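Local atomic coordinates of aldo-keto reductase AKR2E4 (Bombyx mori, PDB entry 3WCZ), a protein that reduces ketones and other carbonyl compounds with NADPH, acting strongly on 3-dehydroecdysone, and may thereby take part in regulating the moult of the silkworm. Residues I16-L21 with Y248-G253; H93-V98 with M143-Q148; R167-S172 with Q197-A202; P228-L233 with N286-N291. All blocks are in the same frame, centred on the assembly; numbering follows the deposited sequence. Where two conformers were deposited one is given.

Contact 1 of 4, residues I16-L21 with Y248-G253; sequences IPIVAL and YLIDRG
Ile-18 and Val-19, just past the end of strand 15-17, meet a single side chain, that of Ile-250 near the end of helix 241-251. At Ile-18 the CB points at the helix, and CG1, set between the backbone N and the carbonyl carbon (chi1 69°), comes within 4.0 Å of Ile-250 CD1. The two isoleucines cross nearly at right angles. Ile-18 O also lies 3.7 Å from Ile-250 CD1, an ordinary van der Waals distance. Val-19 adds a looser touch, its CG2 standing 4.4 Å from Ile-250 CD1. Isoleucine suits position 250 because its CG1 branch, on a CB not aimed at the loop, reaches out and turns at chi2 (-72°) to bring CD1 to both residues. Gly-253, the first residue to leave helical angles, has the positive phi of a Schellman motif, with Gly-253 N bonded to Ile-250 O at 2.8 Å. In this (beta/alpha)8 barrel the contact sets the link from the N-terminal hairpin (7-9, 15-17) to the first barrel strand, 21-22, against the last turn of helix 241-251, while Ile-250 rests on Pro-256 of strand 255-256 and Ala-20 makes a backbone hydrogen bond to that proline.

Contact 2 of 4, residues H93-V98 with M143-Q148; sequences HARDQV and MQDARQ
Val-98 and Met-143 make the apolar part of the contact, with Val-98 CG1 3.6 Å from Met-143 SD. The side chains cross at about a right angle. CG1 of the valine is anti to its own backbone N (chi1 177°), on a CB that already points at the other helix, and it also comes 3.7 Å from Met-143 N, so the methyl lies against the backbone of helix 136-148 as well as the sulfur. Methionine fits here because its chain is flexible: although its CB is directed away from the 93-98 segment, bends at chi2 and chi3 let the sulfur lie beside the valine. Both residues are buried, and both touch Tyr-117 of strand 114-119.

These are neighbouring outer helices of the (beta/alpha)8 barrel, 95-109 and 136-148, and their inward side chains pack together over strand 114-119. Met-143 extends this layer to Ile-119 and to Ile-155 of strand 152-158.

Polar and charged groups lie towards the surface. In the conformer described, one of two and so doubtful in detail, Arg-95 CD passes 4.0 Å from Asp-145 OD2, and Arg-95 NH1 stays 4.9 Å from the same oxygen; any attraction between the opposite charges is probably weak. The salt bridge of this conformer is local, from Arg-95 NE to Asp-96 OD1 at 2.8 Å, in the guanidinium plane but from above the carboxylate plane. Within the same segment, Ala-94 N gives a hydrogen bond to Gln-97 OE1 at 3.0 Å, on a lone pair, and Arg-95 N is bonded to Glu-138 of the facing helix.

Contact 3 of 4, residues R167-S172 with Q197-A202; sequences RLVSNS and QSLGIA
Val-169 and Ile-201 meet tip to tip, with Val-169 CG2 3.9 Å from Ile-201 CD1, where helix 162-170 lies beside the link from helix 190-198 to strand 202-206 in the (beta/alpha)8 barrel. Leu-199 adds a looser contact, its CD1 4.4 Å from Val-169 CG2, so a single valine methyl faces two aliphatic side chains. Valine is apt because its compact, branched end offers that methyl close to the helix, whereas isoleucine and leucine span the gap from the other side. In Ile-201 the CG1 branch is anti to the carbonyl carbon and chi2 is extended (170°), which carries CD1 outward to the valine.

Around this small apolar cluster, Leu-199 and Ile-201 also lean on Ile-165, one turn earlier on the helix of Val-169, and Val-169 touches Arg-175, whose NH1 is bonded to Leu-199 O. The path from helix to strand is fixed by Gly-200, the C-prime residue of a Schellman motif: its positive phi is easy for a residue without a side chain, Gly-200 N binds Gln-197 O at 3.0 Å, and Ile-201 N binds the carbonyl oxygen of the residue before Gln-197.

The end of helix 162-170 is held by polar side chains. Asn-171 ND2 gives a hydrogen bond to Arg-167 O at 2.9 Å, almost in the plane of its own amide. Leu-168 O has two donors that arrive from opposite faces of its carbonyl plane: Asn-171 N, and Ser-172 OG at 2.8 Å, 39° above that plane.

Contact 4 of 4, residues P228-L233 with N286-N291; sequences PTLTAL and NQFNKN. With EDO (1,2-ethanediol), chain E.
The backbones stay well apart, the nearest CA atoms being those of Thr-229 and Phe-288, while the segment 286-291 leaves helix 279-286 through a type I turn from Asn-286 to Asn-289. Phe-288 sits inside that turn and spans the distance with its ring. CG lies anti to the carbonyl carbon (chi1 -73°), on a CB that points at the helix, and the far end of the ring, CZ, comes 4.1 Å from Thr-229 CB, which stands at the ring edge near its plane. Leu-230 CD2 approaches obliquely, 4.4 Å from Phe-288 CE2; its CB is not aimed at the turn, but the end of the chain swings nearer. A long, rigid aromatic suits this reach, and Thr-229 and Leu-230 offer hydrocarbon to meet it. Pro-223 lies against both Leu-230 and Phe-288, joining helix 228-237, which precedes helix 241-251 on the outside of the (beta/alpha)8 barrel, to this loop.

Farther along, Asn-289 OD1 accepts Asn-291 N at 3.0 Å in an Asx turn, and Asn-289 ND2 donates to Asn-291 OD1 at 2.9 Å; both donors lie well above the carbonyl planes they meet, not on a lone pair. Asparagine fits at 289 because one short amide gives and accepts at once, and at 291 because it tolerates the positive phi (48°) better than most residues. A 1,2-ethanediol, probably from the crystallisation liquor, accepts a hydrogen bond at its O1 from Asn-291 ND2, 3.2 Å away. Across the two segments the attraction is thus dispersive, through a few carbon contacts, whereas directional bonds act within the asparagine-rich loop.

From the N terminus, residues 16-21 open the longest loop, which contact 1 closes only at 248-253, so the link between strands 15-17 and 21-22 is brought to the last turn of helix 241-251. Nested within it, contact 2 joins helices 95-109 and 136-148, and contact 3, likewise nested and in series after it, joins the end of helix 162-170 to the link after helix 190-198. Contact 4 begins inside the loop of contact 1 and ends beyond it, so these two cross; it ties helix 228-237 to the loop after helix 279-286. Contact 1 touches contact 3 through Arg-252 and Gln-197, and contact 4 through Tyr-248 and Asn-286. Contacts 2 and 4 lie on opposite sides of the chain's centre.

Contact 1 of 4, residues I16-L21 with Y248-G253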
# COMPACT_ATOMS: atom_id res chain seq x y z
N ILE A 16 -1.10 -13.25 1.82
CA ILE A 16 -1.23 -12.02 1.05
C ILE A 16 -0.20 -12.01 -0.07
O ILE A 16 1.00 -12.26 0.17
CB ILE A 16 -1.05 -10.83 1.97
CG1 ILE A 16 -1.37 -9.52 1.28
CG2 ILE A 16 0.33 -10.80 2.59
CD1 ILE A 16 -1.48 -8.34 2.25
N PRO A 17 -0.64 -11.74 -1.30
CA PRO A 17 0.34 -11.66 -2.39
C PRO A 17 1.25 -10.49 -2.17
O PRO A 17 0.78 -9.41 -1.78
CB PRO A 17 -0.52 -11.44 -3.64
CG PRO A 17 -1.91 -11.92 -3.23
CD PRO A 17 -2.03 -11.60 -1.77
N ILE A 18 2.54 -10.65 -2.44
CA ILE A 18 3.54 -9.68 -2.04
C ILE A 18 3.80 -8.54 -3.04
O ILE A 18 4.68 -7.73 -2.82
CB ILE A 18 4.86 -10.36 -1.62
CG1 ILE A 18 5.54 -10.98 -2.82
CG2 ILE A 18 4.54 -11.37 -0.52
CD1 ILE A 18 6.74 -11.79 -2.39
N VAL A 19 3.04 -8.48 -4.13
CA VAL A 19 2.97 -7.28 -4.97
C VAL A 19 1.51 -6.87 -5.06
O VAL A 19 0.67 -7.70 -5.34
CB VAL A 19 3.53 -7.51 -6.38
CG1 VAL A 19 3.44 -6.26 -7.19
CG2 VAL A 19 5.00 -8.03 -6.32
N ALA A 20 1.22 -5.59 -4.83
CA ALA A 20 -0.12 -5.03 -4.98
C ALA A 20 -0.14 -3.96 -6.04
O ALA A 20 0.79 -3.15 -6.13
CB ALA A 20 -0.60 -4.45 -3.66
N LEU A 21 -1.20 -3.95 -6.84
CA LEU A 21 -1.43 -2.82 -7.74
C LEU A 21 -1.90 -1.60 -6.97
O LEU A 21 -2.90 -1.67 -6.26
CB LEU A 21 -2.47 -3.17 -8.80
CG LEU A 21 -2.77 -2.02 -9.77
CD1 LEU A 21 -1.60 -1.78 -10.75
CD2 LEU A 21 -4.04 -2.25 -10.54
N TYR A 248 14.26 -4.36 -4.72
CA TYR A 248 14.90 -3.85 -3.50
C TYR A 248 13.93 -3.96 -2.32
O TYR A 248 14.28 -4.43 -1.22
CB TYR A 248 15.36 -2.40 -3.74
CG TYR A 248 15.52 -1.54 -2.51
CD1 TYR A 248 16.60 -1.69 -1.66
CD2 TYR A 248 14.58 -0.56 -2.21
CE1 TYR A 248 16.73 -0.91 -0.52
CE2 TYR A 248 14.71 0.21 -1.09
CZ TYR A 248 15.77 0.03 -0.24
OH TYR A 248 15.90 0.81 0.88
N LEU A 249 12.68 -3.54 -2.53
CA LEU A 249 11.71 -3.60 -1.46
C LEU A 249 11.38 -5.05 -1.08
O LEU A 249 11.30 -5.39 0.12
CB LEU A 249 10.45 -2.81 -1.86
CG LEU A 249 10.72 -1.32 -2.11
CD1 LEU A 249 9.55 -0.66 -2.80
CD2 LEU A 249 11.08 -0.61 -0.83
N ILE A 250 11.19 -5.90 -2.08
CA ILE A 250 10.98 -7.33 -1.85
C ILE A 250 12.12 -7.91 -1.00
O ILE A 250 11.89 -8.71 -0.08
CB ILE A 250 10.84 -8.10 -3.20
CG1 ILE A 250 9.61 -7.68 -4.01
CG2 ILE A 250 10.86 -9.61 -2.95
CD1 ILE A 250 8.32 -8.16 -3.42
N ASP A 251 13.37 -7.60 -1.33
CA ASP A 251 14.50 -8.14 -0.59
C ASP A 251 14.64 -7.61 0.83
O ASP A 251 15.32 -8.21 1.67
CB ASP A 251 15.81 -7.90 -1.38
CG ASP A 251 16.03 -8.95 -2.45
OD1 ASP A 251 15.88 -10.14 -2.14
OD2 ASP A 251 16.29 -8.57 -3.61
N ARG A 252 13.94 -6.51 1.12
CA ARG A 252 13.80 -6.02 2.48
C ARG A 252 12.59 -6.65 3.19
O ARG A 252 12.28 -6.26 4.31
CB ARG A 252 13.75 -4.50 2.52
CG ARG A 252 15.11 -3.88 2.23
CD ARG A 252 15.07 -2.38 2.37
NE ARG A 252 14.65 -2.00 3.71
CZ ARG A 252 14.14 -0.82 4.02
NH1 ARG A 252 14.03 0.12 3.12
NH2 ARG A 252 13.72 -0.59 5.25
N GLY A 253 11.92 -7.59 2.53
CA GLY A 253 10.78 -8.30 3.11
C GLY A 253 9.48 -7.54 3.04
O GLY A 253 8.57 -7.83 3.83

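Contact 2 of 4, residues H93-V98 with M143-Q148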
# COMPACT_ATOMS: atom_id res chain seq x y z
N HIS A 93 -13.34 7.77 12.24
CA HIS A 93 -12.57 7.14 13.30
C HIS A 93 -13.34 6.75 14.56
O HIS A 93 -12.83 6.01 15.39
CB HIS A 93 -11.34 7.97 13.64
CG HIS A 93 -10.19 7.74 12.72
ND1 HIS A 93 -8.89 7.81 13.16
CD2 HIS A 93 -10.12 7.40 11.41
CE1 HIS A 93 -8.07 7.55 12.16
NE2 HIS A 93 -8.79 7.31 11.08
N ALA A 94 -14.55 7.28 14.76
CA ALA A 94 -15.28 6.85 15.95
C ALA A 94 -15.59 5.36 15.83
O ALA A 94 -15.83 4.87 14.74
CB ALA A 94 -16.55 7.66 16.12
N ARG A 95 -15.63 4.65 16.95
CA ARG A 95 -15.81 3.21 16.89
C ARG A 95 -16.98 2.81 15.99
O ARG A 95 -16.85 1.94 15.14
CB ARG A 95 -15.97 2.63 18.31
CG ARG A 95 -16.28 1.12 18.34
CD ARG A 95 -17.77 0.82 18.50
NE ARG A 95 -18.37 1.55 19.62
CZ ARG A 95 -18.32 1.16 20.89
NH1 ARG A 95 -17.71 0.02 21.23
NH2 ARG A 95 -18.90 1.90 21.82
N ASP A 96 -18.12 3.44 16.21
CA ASP A 96 -19.36 3.09 15.52
C ASP A 96 -19.39 3.44 14.05
O ASP A 96 -20.29 3.01 13.36
CB ASP A 96 -20.54 3.77 16.22
CG ASP A 96 -20.64 3.38 17.67
OD1 ASP A 96 -19.72 3.71 18.43
OD2 ASP A 96 -21.67 2.76 18.04
N GLN A 97 -18.41 4.20 13.58
CA GLN A 97 -18.35 4.58 12.17
C GLN A 97 -17.60 3.55 11.32
O GLN A 97 -17.73 3.56 10.10
CB GLN A 97 -17.65 5.92 12.01
CG GLN A 97 -18.42 7.06 12.58
CD GLN A 97 -17.63 8.35 12.40
OE1 GLN A 97 -16.58 8.55 13.03
NE2 GLN A 97 -18.10 9.21 11.50
N VAL A 98 -16.81 2.70 11.94
CA VAL A 98 -15.89 1.84 11.20
C VAL A 98 -16.64 0.82 10.36
O VAL A 98 -16.39 0.70 9.13
CB VAL A 98 -14.85 1.19 12.15
CG1 VAL A 98 -13.92 0.23 11.40
CG2 VAL A 98 -14.04 2.26 12.88
N MET A 143 -12.29 -1.69 14.09
CA MET A 143 -11.62 -2.60 13.17
C MET A 143 -11.76 -4.05 13.65
O MET A 143 -12.04 -4.94 12.84
CB MET A 143 -10.14 -2.25 12.99
CG MET A 143 -9.90 -0.85 12.43
SD MET A 143 -10.46 -0.55 10.73
CE MET A 143 -9.14 -1.38 9.84
N GLN A 144 -11.56 -4.28 14.95
CA GLN A 144 -11.71 -5.61 15.54
C GLN A 144 -13.13 -6.10 15.34
O GLN A 144 -13.34 -7.26 15.02
CB GLN A 144 -11.30 -5.59 17.03
CG GLN A 144 -9.80 -5.41 17.21
CD GLN A 144 -9.33 -5.20 18.62
OE1 GLN A 144 -8.18 -5.57 18.95
NE2 GLN A 144 -10.20 -4.68 19.48
N ASP A 145 -14.10 -5.21 15.48
CA ASP A 145 -15.50 -5.56 15.23
C ASP A 145 -15.75 -5.97 13.77
O ASP A 145 -16.43 -6.96 13.50
CB ASP A 145 -16.43 -4.39 15.57
CG ASP A 145 -16.46 -4.02 17.06
OD1 ASP A 145 -16.05 -4.83 17.90
OD2 ASP A 145 -16.90 -2.88 17.33
N ALA A 146 -15.20 -5.21 12.82
CA ALA A 146 -15.36 -5.55 11.40
C ALA A 146 -14.79 -6.93 11.10
O ALA A 146 -15.38 -7.66 10.31
CB ALA A 146 -14.70 -4.53 10.53
N ARG A 147 -13.66 -7.27 11.72
CA ARG A 147 -13.07 -8.59 11.54
C ARG A 147 -13.99 -9.67 12.16
O ARG A 147 -14.24 -10.70 11.52
CB ARG A 147 -11.70 -8.62 12.20
CG ARG A 147 -10.92 -9.92 12.02
CD ARG A 147 -9.81 -9.90 13.10
NE ARG A 147 -9.40 -11.21 13.62
CZ ARG A 147 -8.67 -12.05 12.89
NH1 ARG A 147 -8.36 -11.73 11.63
NH2 ARG A 147 -8.29 -13.22 13.39
N GLN A 148 -14.51 -9.43 13.36
CA GLN A 148 -15.31 -10.46 14.02
C GLN A 148 -16.60 -10.69 13.27
O GLN A 148 -17.11 -11.82 13.26
CB GLN A 148 -15.60 -10.11 15.47
CG GLN A 148 -14.40 -10.11 16.39
CD GLN A 148 -13.66 -11.46 16.52
OE1 GLN A 148 -14.08 -12.52 16.03
NE2 GLN A 148 -12.48 -11.38 17.12

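Contact 3 of 4, residues R167-S172 with Q197-A202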
# COMPACT_ATOMS: atom_id res chain seq x y z
N ARG A 167 2.14 1.25 21.03
CA ARG A 167 0.98 1.51 21.87
C ARG A 167 -0.19 0.68 21.41
O ARG A 167 -0.95 0.14 22.22
CB ARG A 167 0.64 2.99 21.83
CG ARG A 167 -0.54 3.38 22.70
CD ARG A 167 -0.56 4.89 22.97
NE ARG A 167 -1.72 5.28 23.77
CZ ARG A 167 -2.92 5.53 23.28
NH1 ARG A 167 -3.18 5.46 21.98
NH2 ARG A 167 -3.92 5.85 24.10
N LEU A 168 -0.37 0.58 20.10
CA LEU A 168 -1.45 -0.20 19.55
C LEU A 168 -1.30 -1.66 19.93
O LEU A 168 -2.27 -2.26 20.41
CB LEU A 168 -1.53 0.02 18.02
CG LEU A 168 -2.64 -0.74 17.31
CD1 LEU A 168 -3.99 -0.33 17.89
CD2 LEU A 168 -2.62 -0.47 15.81
N VAL A 169 -0.09 -2.22 19.81
CA VAL A 169 0.18 -3.60 20.16
C VAL A 169 -0.07 -3.86 21.66
O VAL A 169 -0.65 -4.89 22.02
CB VAL A 169 1.62 -4.02 19.77
CG1 VAL A 169 1.95 -5.37 20.35
CG2 VAL A 169 1.75 -4.03 18.24
N SER A 170 0.37 -2.95 22.50
CA SER A 170 0.24 -3.14 23.94
C SER A 170 -1.19 -3.00 24.46
O SER A 170 -1.48 -3.46 25.57
CB SER A 170 1.13 -2.15 24.68
OG SER A 170 2.49 -2.47 24.45
N ASN A 171 -2.07 -2.39 23.68
CA ASN A 171 -3.37 -2.02 24.17
C ASN A 171 -4.51 -2.55 23.36
O ASN A 171 -5.63 -2.08 23.52
CB ASN A 171 -3.49 -0.50 24.30
CG ASN A 171 -2.60 0.04 25.39
OD1 ASN A 171 -2.96 -0.03 26.58
ND2 ASN A 171 -1.47 0.61 25.02
N SER A 172 -4.26 -3.59 22.58
CA SER A 172 -5.32 -4.25 21.80
C SER A 172 -5.15 -5.76 21.89
O SER A 172 -4.06 -6.23 22.22
CB SER A 172 -5.34 -3.80 20.34
OG SER A 172 -4.17 -4.16 19.66
N GLN A 197 8.65 -5.49 11.79
CA GLN A 197 8.97 -6.89 11.51
C GLN A 197 9.29 -7.64 12.78
O GLN A 197 8.88 -8.81 12.93
CB GLN A 197 10.10 -6.96 10.50
CG GLN A 197 9.64 -6.51 9.10
CD GLN A 197 10.74 -6.51 8.07
OE1 GLN A 197 11.93 -6.48 8.41
NE2 GLN A 197 10.35 -6.52 6.79
N SER A 198 9.97 -6.99 13.71
CA SER A 198 10.28 -7.65 14.99
C SER A 198 9.02 -8.04 15.75
O SER A 198 9.05 -8.98 16.58
CB SER A 198 11.16 -6.78 15.88
OG SER A 198 10.43 -5.72 16.50
N LEU A 199 7.92 -7.32 15.53
CA LEU A 199 6.65 -7.57 16.20
C LEU A 199 5.70 -8.48 15.38
O LEU A 199 4.54 -8.64 15.73
CB LEU A 199 5.96 -6.24 16.47
CG LEU A 199 6.64 -5.39 17.54
CD1 LEU A 199 6.14 -3.97 17.52
CD2 LEU A 199 6.40 -6.00 18.89
N GLY A 200 6.19 -9.03 14.28
CA GLY A 200 5.38 -9.85 13.39
C GLY A 200 4.36 -9.09 12.57
O GLY A 200 3.36 -9.67 12.13
N ILE A 201 4.61 -7.81 12.36
CA ILE A 201 3.76 -6.96 11.56
C ILE A 201 4.46 -6.73 10.22
O ILE A 201 5.54 -6.13 10.18
CB ILE A 201 3.51 -5.63 12.29
CG1 ILE A 201 2.82 -5.86 13.64
CG2 ILE A 201 2.70 -4.66 11.41
CD1 ILE A 201 2.77 -4.62 14.51
N ALA A 202 3.86 -7.23 9.15
CA ALA A 202 4.43 -7.06 7.82
C ALA A 202 4.25 -5.61 7.35
O ALA A 202 3.37 -4.89 7.83
CB ALA A 202 3.82 -8.04 6.83

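Contact 4 of 4, residues P228-L233 with N286-N291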
# COMPACT_ATOMS: atom_id res chain seq x y z
N PRO A 228 23.76 6.10 -12.19
CA PRO A 228 24.65 4.98 -12.53
C PRO A 228 24.52 3.75 -11.64
O PRO A 228 24.72 2.64 -12.10
CB PRO A 228 26.06 5.59 -12.36
CG PRO A 228 25.86 7.05 -12.59
CD PRO A 228 24.48 7.38 -12.08
N THR A 229 24.19 3.94 -10.36
CA THR A 229 24.02 2.78 -9.49
C THR A 229 22.80 1.96 -9.96
O THR A 229 22.86 0.74 -10.12
CB THR A 229 23.86 3.21 -8.02
OG1 THR A 229 25.08 3.82 -7.58
CG2 THR A 229 23.54 2.01 -7.13
N LEU A 230 21.70 2.64 -10.20
CA LEU A 230 20.48 1.97 -10.64
C LEU A 230 20.63 1.36 -12.03
O LEU A 230 20.17 0.26 -12.26
CB LEU A 230 19.29 2.95 -10.62
CG LEU A 230 18.93 3.50 -9.23
CD1 LEU A 230 17.71 4.42 -9.37
CD2 LEU A 230 18.65 2.41 -8.21
N THR A 231 21.28 2.05 -12.95
CA THR A 231 21.34 1.51 -14.31
C THR A 231 22.33 0.35 -14.37
O THR A 231 22.12 -0.56 -15.15
CB THR A 231 21.68 2.56 -15.34
OG1 THR A 231 22.95 3.10 -15.02
CG2 THR A 231 20.65 3.69 -15.32
N ALA A 232 23.35 0.34 -13.51
CA ALA A 232 24.27 -0.79 -13.47
C ALA A 232 23.55 -2.03 -12.96
O ALA A 232 23.77 -3.14 -13.44
CB ALA A 232 25.46 -0.46 -12.59
N LEU A 233 22.66 -1.84 -11.97
CA LEU A 233 21.87 -2.94 -11.45
C LEU A 233 20.91 -3.47 -12.50
O LEU A 233 20.79 -4.70 -12.69
CB LEU A 233 21.11 -2.52 -10.19
CG LEU A 233 21.99 -2.31 -8.95
CD1 LEU A 233 21.20 -1.70 -7.82
CD2 LEU A 233 22.58 -3.62 -8.45
N ASN A 286 20.05 1.64 0.08
CA ASN A 286 19.73 2.26 1.37
C ASN A 286 20.50 3.56 1.55
O ASN A 286 20.01 4.46 2.23
CB ASN A 286 20.08 1.33 2.54
CG ASN A 286 19.06 0.22 2.75
OD1 ASN A 286 17.91 0.32 2.34
ND2 ASN A 286 19.49 -0.82 3.45
N GLN A 287 21.66 3.68 0.92
CA GLN A 287 22.47 4.87 1.08
C GLN A 287 21.90 6.11 0.41
O GLN A 287 22.40 7.21 0.65
CB GLN A 287 23.91 4.59 0.62
CG GLN A 287 24.66 3.63 1.53
CD GLN A 287 24.68 4.10 2.97
OE1 GLN A 287 25.26 5.14 3.29
NE2 GLN A 287 24.02 3.35 3.85
N PHE A 288 20.90 5.96 -0.46
CA PHE A 288 20.19 7.10 -1.01
C PHE A 288 19.25 7.78 0.02
O PHE A 288 18.71 8.86 -0.25
CB PHE A 288 19.36 6.67 -2.21
CG PHE A 288 20.15 6.37 -3.45
CD1 PHE A 288 20.92 7.36 -4.05
CD2 PHE A 288 20.10 5.10 -4.02
CE1 PHE A 288 21.64 7.08 -5.23
CE2 PHE A 288 20.82 4.81 -5.19
CZ PHE A 288 21.59 5.80 -5.79
N ASN A 289 19.05 7.17 1.18
CA ASN A 289 18.05 7.71 2.10
C ASN A 289 18.29 9.16 2.45
O ASN A 289 19.41 9.54 2.84
CB ASN A 289 18.02 6.90 3.39
CG ASN A 289 16.91 7.35 4.30
OD1 ASN A 289 15.80 7.59 3.85
ND2 ASN A 289 17.22 7.51 5.58
N LYS A 290 17.21 9.95 2.43
CA LYS A 290 17.21 11.34 2.86
C LYS A 290 16.09 11.59 3.86
O LYS A 290 15.88 12.74 4.26
CB LYS A 290 16.98 12.25 1.65
CG LYS A 290 18.07 12.23 0.63
CD LYS A 290 19.29 12.88 1.18
CE LYS A 290 20.32 13.13 0.07
NZ LYS A 290 21.52 13.82 0.61
N ASN A 291 15.33 10.56 4.22
CA ASN A 291 14.09 10.74 5.00
C ASN A 291 13.24 11.83 4.38
O ASN A 291 12.64 12.67 5.08
CB ASN A 291 14.40 11.05 6.46
CG ASN A 291 15.32 10.01 7.08
OD1 ASN A 291 15.05 8.81 7.07
ND2 ASN A 291 16.45 10.47 7.59
C1 EDO E . 17.49 7.35 9.57
O1 EDO E . 18.31 8.15 8.69
C2 EDO E . 18.05 5.94 9.77
O2 EDO E . 18.07 5.22 8.52